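Local coordinates for protein viral interleukin-10 homolog (Human herpesvirus 5, PDB 1LQS) that mimics human interleukin-10, binding the host IL-10 receptor and exploiting its immunosuppressive signalling to help the virus evade immunity, at residues Met66-Pro79 with Met95-Arg107. Residues are numbered along the deposited sequence; the frame is centred on the assembly and turned at random.
Sequences MDWLLRRYLEIVFP and MRSTLESIYKDMR
Y103 reaches from its helix to the neighbouring one and presents its hydroxyl to D67: OH donates to OD1 at 2.5 Å, with the carboxylate at the edge of the phenol ring and the two planes turned 39° apart. The other carboxylate oxygen of D67, OD2, takes the NE-H of R71 on its syn side at 2.7 Å, so one carboxylate ties the phenol to the guanidinium, which stands nearly perpendicular to the ring. R107, just past the helix end, adds a long salt bridge to D67 OD1.

Inward from this polar cluster, L70 lays CD1 against the edge of the Y103 ring and the sulfur of M106, while its CD2 meets L99 CD1 at 3.8 Å. L74 fits among R96, L99, E100 and Y103, and L99 among L70, Y73, L74 and F78, as knobs into holes between neighbouring helices of the IL-10 helical cytokine fold; the axes of 66-79 and 95-106 approach to 10.1 Å and run nearly antiparallel at 154°. Helix 62-84 also packs against the second subunit, with Y73 OH hydrogen-bonded to the carbonyl O of G138 of that subunit.

At the other end, R96 CB lies over the face of F78, 4.1 Å from the ring centroid, whereas L99 CD2 touches the ring's edge. R96 leaves its helix with CG turned opposite the backbone N (chi1 -174°) and runs out extended, its guanidinium passing with one face toward L74 O to a salt bridge with E75, NH2 to OE2 3.4 Å.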
loop_
_atom_site.group_PDB
_atom_site.type_symbol
_atom_site.label_atom_id
_atom_site.label_comp_id
_atom_site.label_asym_id
_atom_site.label_seq_id
_atom_site.Cartn_x
_atom_site.Cartn_y
_atom_site.Cartn_z
ATOM N N MET C 66 -0.273 10.793 9.601
ATOM C CA MET C 66 -1.532 11.178 10.218
ATOM C C MET C 66 -1.382 11.212 11.725
ATOM O O MET C 66 -1.905 12.126 12.374
ATOM C CB MET C 66 -2.654 10.205 9.829
ATOM C CG MET C 66 -4.072 10.670 10.198
ATOM S SD MET C 66 -4.729 12.029 9.164
ATOM C CE MET C 66 -4.207 13.407 10.133
ATOM N N ASP C 67 -0.672 10.226 12.281
ATOM C CA ASP C 67 -0.471 10.161 13.731
ATOM C C ASP C 67 0.442 11.278 14.164
ATOM O O ASP C 67 0.150 11.994 15.128
ATOM C CB ASP C 67 0.154 8.837 14.168
ATOM C CG ASP C 67 0.007 8.596 15.675
ATOM O OD1 ASP C 67 -1.124 8.267 16.099
ATOM O OD2 ASP C 67 1.004 8.746 16.435
ATOM N N TRP C 68 1.554 11.424 13.450
ATOM C CA TRP C 68 2.507 12.469 13.764
ATOM C C TRP C 68 1.783 13.788 13.870
ATOM O O TRP C 68 1.878 14.465 14.901
ATOM C CB TRP C 68 3.595 12.592 12.689
ATOM C CG TRP C 68 4.668 13.564 13.095
ATOM C CD1 TRP C 68 5.622 13.373 14.057
ATOM C CD2 TRP C 68 4.835 14.910 12.629
ATOM N NE1 TRP C 68 6.368 14.516 14.221
ATOM C CE2 TRP C 68 5.907 15.476 13.358
ATOM C CE3 TRP C 68 4.184 15.695 11.671
ATOM C CZ2 TRP C 68 6.341 16.794 13.159
ATOM C CZ3 TRP C 68 4.620 17.015 11.472
ATOM C CH2 TRP C 68 5.687 17.545 12.216
ATOM N N LEU C 69 1.060 14.144 12.804
ATOM C CA LEU C 69 0.321 15.399 12.760
ATOM C C LEU C 69 -0.610 15.597 13.940
ATOM O O LEU C 69 -0.510 16.602 14.656
ATOM C CB LEU C 69 -0.478 15.511 11.474
ATOM C CG LEU C 69 0.326 15.895 10.229
ATOM C CD1 LEU C 69 -0.638 16.159 9.065
ATOM C CD2 LEU C 69 1.182 17.131 10.515
ATOM N N LEU C 70 -1.512 14.641 14.148
ATOM C CA LEU C 70 -2.461 14.726 15.247
ATOM C C LEU C 70 -1.780 14.913 16.611
ATOM O O LEU C 70 -2.278 15.654 17.473
ATOM C CB LEU C 70 -3.347 13.483 15.248
ATOM C CG LEU C 70 -4.258 13.331 14.021
ATOM C CD1 LEU C 70 -4.870 11.945 13.988
ATOM C CD2 LEU C 70 -5.342 14.392 14.056
ATOM N N ARG C 71 -0.641 14.253 16.808
ATOM C CA ARG C 71 0.080 14.379 18.076
ATOM C C ARG C 71 0.696 15.766 18.175
ATOM O O ARG C 71 0.697 16.394 19.239
ATOM C CB ARG C 71 1.193 13.330 18.177
ATOM C CG ARG C 71 0.760 11.974 18.677
ATOM C CD ARG C 71 1.819 10.903 18.389
ATOM N NE ARG C 71 1.435 9.633 18.997
ATOM C CZ ARG C 71 1.498 9.384 20.304
ATOM N NH1 ARG C 71 1.942 10.316 21.128
ATOM N NH2 ARG C 71 1.096 8.220 20.791
ATOM N N ARG C 72 1.229 16.225 17.049
ATOM C CA ARG C 72 1.878 17.524 16.961
ATOM C C ARG C 72 0.892 18.635 17.352
ATOM O O ARG C 72 1.243 19.584 18.049
ATOM C CB ARG C 72 2.410 17.698 15.529
ATOM C CG ARG C 72 2.955 19.057 15.165
ATOM C CD ARG C 72 3.980 19.524 16.143
ATOM N NE ARG C 72 4.934 20.434 15.516
ATOM C CZ ARG C 72 6.198 20.113 15.247
ATOM N NH1 ARG C 72 6.658 18.902 15.550
ATOM N NH2 ARG C 72 7.002 21.006 14.681
ATOM N N TYR C 73 -0.352 18.498 16.918
ATOM C CA TYR C 73 -1.359 19.486 17.236
ATOM C C TYR C 73 -1.837 19.373 18.670
ATOM O O TYR C 73 -1.915 20.366 19.394
ATOM C CB TYR C 73 -2.553 19.335 16.309
ATOM C CG TYR C 73 -2.386 20.008 14.976
ATOM C CD1 TYR C 73 -2.704 21.347 14.808
ATOM C CD2 TYR C 73 -1.978 19.286 13.862
ATOM C CE1 TYR C 73 -2.632 21.946 13.555
ATOM C CE2 TYR C 73 -1.903 19.875 12.613
ATOM C CZ TYR C 73 -2.237 21.197 12.462
ATOM O OH TYR C 73 -2.221 21.752 11.206
ATOM N N LEU C 74 -2.177 18.166 19.088
ATOM C CA LEU C 74 -2.658 18.009 20.443
ATOM C C LEU C 74 -1.600 18.396 21.466
ATOM O O LEU C 74 -1.914 19.003 22.488
ATOM C CB LEU C 74 -3.124 16.567 20.670
ATOM C CG LEU C 74 -4.325 16.169 19.803
ATOM C CD1 LEU C 74 -4.845 14.805 20.195
ATOM C CD2 LEU C 74 -5.416 17.182 19.986
ATOM N N GLU C 75 -0.342 18.088 21.164
ATOM C CA GLU C 75 0.746 18.350 22.099
ATOM C C GLU C 75 1.555 19.640 21.976
ATOM O O GLU C 75 2.061 20.140 22.975
ATOM C CB GLU C 75 1.708 17.161 22.088
ATOM C CG GLU C 75 1.066 15.847 22.489
ATOM C CD GLU C 75 0.509 15.869 23.903
ATOM O OE1 GLU C 75 1.257 16.254 24.834
ATOM O OE2 GLU C 75 -0.671 15.491 24.084
ATOM N N ILE C 76 1.686 20.182 20.773
ATOM C CA ILE C 76 2.470 21.399 20.599
ATOM C C ILE C 76 1.692 22.584 20.041
ATOM O O ILE C 76 1.598 23.635 20.685
ATOM C CB ILE C 76 3.688 21.154 19.674
ATOM C CG1 ILE C 76 4.559 20.024 20.229
ATOM C CG2 ILE C 76 4.517 22.415 19.575
ATOM C CD1 ILE C 76 5.070 20.282 21.623
ATOM N N VAL C 77 1.141 22.416 18.841
ATOM C CA VAL C 77 0.399 23.489 18.181
ATOM C C VAL C 77 -0.721 24.106 19.026
ATOM O O VAL C 77 -0.697 25.302 19.326
ATOM C CB VAL C 77 -0.207 23.013 16.845
ATOM C CG1 VAL C 77 -0.739 24.209 16.076
ATOM C CG2 VAL C 77 0.830 22.265 16.022
ATOM N N PHE C 78 -1.708 23.303 19.408
ATOM C CA PHE C 78 -2.794 23.855 20.200
ATOM C C PHE C 78 -2.321 24.508 21.489
ATOM O O PHE C 78 -2.699 25.647 21.771
ATOM C CB PHE C 78 -3.867 22.802 20.498
ATOM C CG PHE C 78 -4.974 22.768 19.477
ATOM C CD1 PHE C 78 -5.109 21.693 18.609
ATOM C CD2 PHE C 78 -5.872 23.824 19.377
ATOM C CE1 PHE C 78 -6.113 21.670 17.662
ATOM C CE2 PHE C 78 -6.883 23.807 18.426
ATOM C CZ PHE C 78 -7.000 22.722 17.566
ATOM N N PRO C 79 -1.493 23.812 22.290
ATOM C CA PRO C 79 -1.022 24.422 23.535
ATOM C C PRO C 79 -0.312 25.737 23.260
ATOM O O PRO C 79 -0.559 26.728 23.932
ATOM C CB PRO C 79 -0.090 23.366 24.105
ATOM C CG PRO C 79 -0.703 22.102 23.642
ATOM C CD PRO C 79 -1.043 22.415 22.201
ATOM N N MET C 95 -11.635 22.812 20.399
ATOM C CA MET C 95 -11.147 22.065 19.265
ATOM C C MET C 95 -10.151 20.995 19.694
ATOM O O MET C 95 -10.278 19.838 19.277
ATOM C CB MET C 95 -10.518 23.011 18.219
ATOM C CG MET C 95 -11.547 23.884 17.463
ATOM S SD MET C 95 -10.945 24.901 16.060
ATOM C CE MET C 95 -9.958 26.132 16.938
ATOM N N ARG C 96 -9.176 21.361 20.531
ATOM C CA ARG C 96 -8.173 20.395 20.980
ATOM C C ARG C 96 -8.894 19.218 21.613
ATOM O O ARG C 96 -8.576 18.056 21.353
ATOM C CB ARG C 96 -7.218 21.012 22.007
ATOM C CG ARG C 96 -6.055 20.080 22.398
ATOM C CD ARG C 96 -5.380 20.517 23.689
ATOM N NE ARG C 96 -4.222 19.695 24.074
ATOM C CZ ARG C 96 -4.259 18.398 24.391
ATOM N NH1 ARG C 96 -5.403 17.725 24.376
ATOM N NH2 ARG C 96 -3.143 17.771 24.743
ATOM N N SER C 97 -9.878 19.556 22.439
ATOM C CA SER C 97 -10.710 18.599 23.162
ATOM C C SER C 97 -11.387 17.606 22.215
ATOM O O SER C 97 -11.316 16.390 22.410
ATOM C CB SER C 97 -11.768 19.374 23.944
ATOM O OG SER C 97 -12.453 18.567 24.876
ATOM N N THR C 98 -12.053 18.139 21.191
ATOM C CA THR C 98 -12.740 17.312 20.209
ATOM C C THR C 98 -11.728 16.516 19.379
ATOM O O THR C 98 -11.961 15.356 19.033
ATOM C CB THR C 98 -13.613 18.178 19.262
ATOM O OG1 THR C 98 -14.727 18.706 19.986
ATOM C CG2 THR C 98 -14.121 17.357 18.082
ATOM N N LEU C 99 -10.603 17.137 19.062
ATOM C CA LEU C 99 -9.605 16.453 18.270
ATOM C C LEU C 99 -9.076 15.323 19.119
ATOM O O LEU C 99 -8.795 14.231 18.621
ATOM C CB LEU C 99 -8.488 17.415 17.882
ATOM C CG LEU C 99 -7.496 16.952 16.813
ATOM C CD1 LEU C 99 -8.225 16.288 15.644
ATOM C CD2 LEU C 99 -6.700 18.159 16.352
ATOM N N GLU C 100 -8.967 15.585 20.416
ATOM C CA GLU C 100 -8.487 14.586 21.358
ATOM C C GLU C 100 -9.479 13.411 21.318
ATOM O O GLU C 100 -9.089 12.250 21.204
ATOM C CB GLU C 100 -8.416 15.210 22.757
ATOM C CG GLU C 100 -7.546 14.471 23.769
ATOM C CD GLU C 100 -6.088 14.345 23.332
ATOM O OE1 GLU C 100 -5.481 15.367 22.942
ATOM O OE2 GLU C 100 -5.541 13.225 23.390
ATOM N N SER C 101 -10.769 13.729 21.382
ATOM C CA SER C 101 -11.813 12.718 21.351
ATOM C C SER C 101 -11.634 11.811 20.140
ATOM O O SER C 101 -11.718 10.583 20.252
ATOM C CB SER C 101 -13.186 13.389 21.302
ATOM O OG SER C 101 -14.227 12.431 21.337
ATOM N N ILE C 102 -11.386 12.421 18.984
ATOM C CA ILE C 102 -11.176 11.664 17.755
ATOM C C ILE C 102 -9.933 10.754 17.838
ATOM O O ILE C 102 -10.000 9.581 17.468
ATOM C CB ILE C 102 -11.032 12.610 16.535
ATOM C CG1 ILE C 102 -12.314 13.423 16.368
ATOM C CG2 ILE C 102 -10.765 11.807 15.274
ATOM C CD1 ILE C 102 -12.330 14.284 15.139
ATOM N N TYR C 103 -8.815 11.292 18.335
ATOM C CA TYR C 103 -7.574 10.524 18.450
ATOM C C TYR C 103 -7.699 9.271 19.309
ATOM O O TYR C 103 -7.231 8.204 18.921
ATOM C CB TYR C 103 -6.451 11.389 19.018
ATOM C CG TYR C 103 -5.077 10.757 18.880
ATOM C CD1 TYR C 103 -4.544 10.474 17.622
ATOM C CD2 TYR C 103 -4.314 10.444 19.995
ATOM C CE1 TYR C 103 -3.294 9.899 17.479
ATOM C CE2 TYR C 103 -3.060 9.867 19.859
ATOM C CZ TYR C 103 -2.555 9.598 18.596
ATOM O OH TYR C 103 -1.309 9.033 18.448
ATOM N N LYS C 104 -8.307 9.404 20.482
ATOM C CA LYS C 104 -8.486 8.267 21.372
ATOM C C LYS C 104 -9.277 7.167 20.680
ATOM O O LYS C 104 -9.020 5.985 20.904
ATOM C CB LYS C 104 -9.204 8.694 22.657
ATOM C CG LYS C 104 -8.365 9.620 23.538
ATOM C CD LYS C 104 -9.063 9.966 24.847
ATOM C CE LYS C 104 -8.197 10.891 25.696
ATOM N NZ LYS C 104 -8.853 11.301 26.973
ATOM N N ASP C 105 -10.237 7.553 19.837
ATOM C CA ASP C 105 -11.048 6.577 19.107
ATOM C C ASP C 105 -10.327 5.978 17.908
ATOM O O ASP C 105 -10.566 4.832 17.549
ATOM C CB ASP C 105 -12.357 7.204 18.635
ATOM C CG ASP C 105 -13.444 7.128 19.679
ATOM O OD1 ASP C 105 -14.599 7.495 19.350
ATOM O OD2 ASP C 105 -13.140 6.704 20.825
ATOM N N MET C 106 -9.457 6.758 17.280
ATOM C CA MET C 106 -8.713 6.275 16.131
ATOM C C MET C 106 -7.662 5.217 16.505
ATOM O O MET C 106 -7.406 4.293 15.723
ATOM C CB MET C 106 -8.032 7.439 15.422
ATOM C CG MET C 106 -8.946 8.319 14.599
ATOM S SD MET C 106 -7.937 9.633 13.875
ATOM C CE MET C 106 -7.031 8.714 12.644
ATOM N N ARG C 107 -7.053 5.345 17.686
ATOM C CA ARG C 107 -6.047 4.372 18.109
ATOM C C ARG C 107 -6.690 3.169 18.778
ATOM O O ARG C 107 -6.052 2.440 19.530
ATOM C CB ARG C 107 -5.023 5.011 19.047
ATOM C CG ARG C 107 -4.195 6.083 18.367
ATOM C CD ARG C 107 -2.946 6.464 19.143
ATOM N NE ARG C 107 -1.794 5.611 18.840
ATOM C CZ ARG C 107 -1.502 4.469 19.462
ATOM N NH1 ARG C 107 -2.277 4.014 20.441
ATOM N NH2 ARG C 107 -0.417 3.787 19.120
#